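Long-range contact in VIN1 (Oscarella pearsei, PDB 6BFI), which binds actin filaments as a vinculin-family protein and may play a role in cell-cell adhesion: residues 682-692 with 828-836. Sequence-based numbering, arbitrary orientation.
Sequences DQWDEKGNDLI and ASILWRKKG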
# COMPACT_ATOMS: atom_id res chain seq x y z
N ASP A 682 -19.80 -16.19 2.33
CA ASP A 682 -20.81 -17.14 2.78
C ASP A 682 -20.92 -17.21 4.29
O ASP A 682 -21.99 -17.56 4.81
CB ASP A 682 -20.51 -18.53 2.21
CG ASP A 682 -21.67 -19.50 2.40
OD1 ASP A 682 -22.84 -19.06 2.34
OD2 ASP A 682 -21.41 -20.70 2.63
N GLN A 683 -19.85 -16.88 5.01
CA GLN A 683 -19.89 -16.92 6.47
C GLN A 683 -20.76 -15.82 7.07
O GLN A 683 -21.00 -15.84 8.28
CB GLN A 683 -18.47 -16.84 7.04
CG GLN A 683 -17.63 -15.72 6.47
CD GLN A 683 -16.20 -15.73 7.00
OE1 GLN A 683 -15.96 -16.14 8.13
NE2 GLN A 683 -15.26 -15.28 6.17
N TRP A 684 -21.23 -14.88 6.26
CA TRP A 684 -22.13 -13.82 6.71
C TRP A 684 -23.54 -14.08 6.20
O TRP A 684 -23.72 -14.53 5.06
CB TRP A 684 -21.65 -12.45 6.21
CG TRP A 684 -20.23 -12.15 6.52
CD1 TRP A 684 -19.15 -12.38 5.72
CD2 TRP A 684 -19.72 -11.57 7.73
NE1 TRP A 684 -18.00 -11.97 6.34
CE2 TRP A 684 -18.32 -11.47 7.58
CE3 TRP A 684 -20.30 -11.12 8.91
CZ2 TRP A 684 -17.50 -10.94 8.57
CZ3 TRP A 684 -19.49 -10.60 9.90
CH2 TRP A 684 -18.10 -10.51 9.72
N ASP A 685 -24.53 -13.80 7.04
CA ASP A 685 -25.92 -13.87 6.61
C ASP A 685 -26.25 -12.66 5.76
O ASP A 685 -25.67 -11.58 5.90
CB ASP A 685 -26.86 -13.96 7.81
CG ASP A 685 -26.92 -12.66 8.60
OD1 ASP A 685 -25.88 -11.98 8.71
OD2 ASP A 685 -28.01 -12.32 9.10
N GLU A 686 -27.22 -12.83 4.86
CA GLU A 686 -27.50 -11.81 3.85
C GLU A 686 -28.48 -10.74 4.32
O GLU A 686 -28.41 -9.61 3.83
CB GLU A 686 -28.05 -12.46 2.58
CG GLU A 686 -26.99 -13.10 1.70
CD GLU A 686 -27.38 -13.10 0.24
OE1 GLU A 686 -28.37 -12.41 -0.11
OE2 GLU A 686 -26.71 -13.78 -0.56
N LYS A 687 -29.39 -11.06 5.24
CA LYS A 687 -30.43 -10.11 5.60
C LYS A 687 -29.83 -8.87 6.24
O LYS A 687 -29.00 -8.95 7.15
CB LYS A 687 -31.45 -10.77 6.54
CG LYS A 687 -30.88 -11.32 7.83
CD LYS A 687 -31.99 -11.70 8.80
CE LYS A 687 -32.89 -10.51 9.07
NZ LYS A 687 -34.06 -10.88 9.91
N GLY A 688 -30.26 -7.70 5.75
CA GLY A 688 -29.71 -6.44 6.22
C GLY A 688 -28.35 -6.10 5.67
O GLY A 688 -27.68 -5.21 6.21
N ASN A 689 -27.91 -6.78 4.61
CA ASN A 689 -26.57 -6.56 4.07
C ASN A 689 -26.62 -6.87 2.57
O ASN A 689 -26.54 -8.04 2.17
CB ASN A 689 -25.55 -7.43 4.78
CG ASN A 689 -24.12 -7.05 4.45
OD1 ASN A 689 -23.85 -6.42 3.42
ND2 ASN A 689 -23.19 -7.44 5.31
N ASP A 690 -26.74 -5.82 1.76
CA ASP A 690 -26.78 -6.00 0.31
C ASP A 690 -25.40 -6.27 -0.28
O ASP A 690 -25.31 -6.85 -1.37
CB ASP A 690 -27.40 -4.76 -0.35
CG ASP A 690 -28.79 -4.47 0.17
OD1 ASP A 690 -29.52 -5.42 0.51
OD2 ASP A 690 -29.17 -3.27 0.23
N LEU A 691 -24.33 -5.87 0.40
CA LEU A 691 -22.98 -6.10 -0.11
C LEU A 691 -22.70 -7.59 -0.24
O LEU A 691 -22.18 -8.05 -1.27
CB LEU A 691 -21.95 -5.43 0.81
CG LEU A 691 -20.49 -5.36 0.34
CD1 LEU A 691 -19.85 -4.08 0.83
CD2 LEU A 691 -19.69 -6.56 0.82
N ILE A 692 -23.04 -8.36 0.79
CA ILE A 692 -22.85 -9.81 0.74
C ILE A 692 -23.67 -10.41 -0.40
O ILE A 692 -23.22 -11.35 -1.08
CB ILE A 692 -23.22 -10.44 2.10
CG1 ILE A 692 -22.29 -9.90 3.19
CG2 ILE A 692 -23.15 -11.95 2.03
CD1 ILE A 692 -20.82 -10.12 2.89
N ALA A 828 -25.53 2.82 8.48
CA ALA A 828 -25.47 2.37 9.86
C ALA A 828 -26.37 1.17 10.11
O ALA A 828 -26.09 0.36 11.00
CB ALA A 828 -25.84 3.52 10.80
N SER A 829 -27.43 1.02 9.32
CA SER A 829 -28.36 -0.10 9.47
C SER A 829 -27.87 -1.38 8.80
O SER A 829 -28.62 -2.36 8.76
CB SER A 829 -29.73 0.28 8.91
OG SER A 829 -30.31 1.34 9.65
N ILE A 830 -26.63 -1.41 8.29
CA ILE A 830 -26.11 -2.62 7.69
C ILE A 830 -25.79 -3.64 8.78
O ILE A 830 -25.42 -3.29 9.91
CB ILE A 830 -24.87 -2.32 6.82
CG1 ILE A 830 -24.62 -3.44 5.81
CG2 ILE A 830 -23.63 -2.10 7.69
CD1 ILE A 830 -23.47 -3.16 4.87
N LEU A 831 -25.96 -4.92 8.45
CA LEU A 831 -25.82 -6.01 9.41
C LEU A 831 -24.55 -6.79 9.11
O LEU A 831 -24.43 -7.41 8.05
CB LEU A 831 -27.04 -6.93 9.38
CG LEU A 831 -28.29 -6.40 10.08
CD1 LEU A 831 -29.35 -7.49 10.18
CD2 LEU A 831 -27.95 -5.85 11.45
N TRP A 832 -23.59 -6.74 10.04
CA TRP A 832 -22.38 -7.54 9.93
C TRP A 832 -22.35 -8.59 11.03
O TRP A 832 -21.45 -8.59 11.89
CB TRP A 832 -21.14 -6.65 10.00
CG TRP A 832 -20.88 -5.89 8.74
CD1 TRP A 832 -21.22 -4.59 8.49
CD2 TRP A 832 -20.25 -6.38 7.55
NE1 TRP A 832 -20.83 -4.24 7.22
CE2 TRP A 832 -20.23 -5.32 6.62
CE3 TRP A 832 -19.70 -7.61 7.18
CZ2 TRP A 832 -19.68 -5.45 5.35
CZ3 TRP A 832 -19.15 -7.74 5.91
CH2 TRP A 832 -19.14 -6.67 5.01
N ARG A 833 -23.32 -9.50 11.02
CA ARG A 833 -23.41 -10.58 11.98
C ARG A 833 -23.02 -11.88 11.29
O ARG A 833 -23.51 -12.17 10.19
CB ARG A 833 -24.82 -10.68 12.57
CG ARG A 833 -25.35 -9.35 13.11
CD ARG A 833 -26.63 -9.51 13.94
NE ARG A 833 -27.80 -9.81 13.13
CZ ARG A 833 -29.05 -9.76 13.58
NH1 ARG A 833 -29.29 -9.41 14.83
NH2 ARG A 833 -30.07 -10.05 12.77
N LYS A 834 -22.14 -12.65 11.92
CA LYS A 834 -21.72 -13.93 11.36
C LYS A 834 -22.92 -14.87 11.25
O LYS A 834 -23.85 -14.83 12.06
CB LYS A 834 -20.65 -14.57 12.24
CG LYS A 834 -19.40 -15.01 11.50
CD LYS A 834 -18.42 -13.86 11.33
CE LYS A 834 -17.09 -14.34 10.78
NZ LYS A 834 -16.05 -13.27 10.82
N LYS A 835 -22.90 -15.71 10.22
CA LYS A 835 -24.01 -16.60 9.94
C LYS A 835 -24.18 -17.62 11.07
O LYS A 835 -23.25 -17.89 11.84
CB LYS A 835 -23.81 -17.32 8.61
CG LYS A 835 -25.09 -17.66 7.87
CD LYS A 835 -24.80 -18.22 6.49
CE LYS A 835 -26.03 -18.21 5.61
NZ LYS A 835 -25.72 -18.64 4.23
N GLY A 836 -25.37 -18.19 11.15
CA GLY A 836 -25.69 -19.15 12.19
C GLY A 836 -26.13 -18.48 13.47
O GLY A 836 -26.24 -17.26 13.54
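W684 and W832 form an edge-to-face pair where residues 828-836 of this vinculin-family helical bundle, in the loop after helix 786-817, run antiparallel past the loop between helices 669-682 and 690-710. The edge of the W832 six-membered ring is driven into one face of W684, with the planes at 88° and the centroids 5.2 Å apart. K834 covers the opposite face. Its chain bends at chi2 (85°), which lays CD over the W684 six-membered ring, 3.9 Å from the centroid, in a CH-pi contact. The W684 indole is thus a slab held between an aromatic edge and a lysine chain. The K834 tail then runs alongside Q683.

W832 is itself a bump in a hollow. The side-chain amide of N689 sits over its face, with ND2 above the ring centre and the two planes 71° apart. L691 and I692 approach the same ring obliquely, and S814 and E815 of helix 786-817 also touch it. N689 is the N-cap of helix 690-710. OD1 accepts weak bonds from the N atoms of L691 and I692, while ND2 makes a weak bond to L831 O.

Backbone bonds pin both ends. L831 N donates to G688 O, within the type II turn 686-689, at 2.8 Å, and L831 CD1 packs on K687 O. At the other end K835 N donates to Q683 O at 2.7 Å. The extended K835 side chain passes D682 O. D682 OD1 also pairs with K696 and R659, and K835 NZ reaches it only weakly, at 3.5 Å.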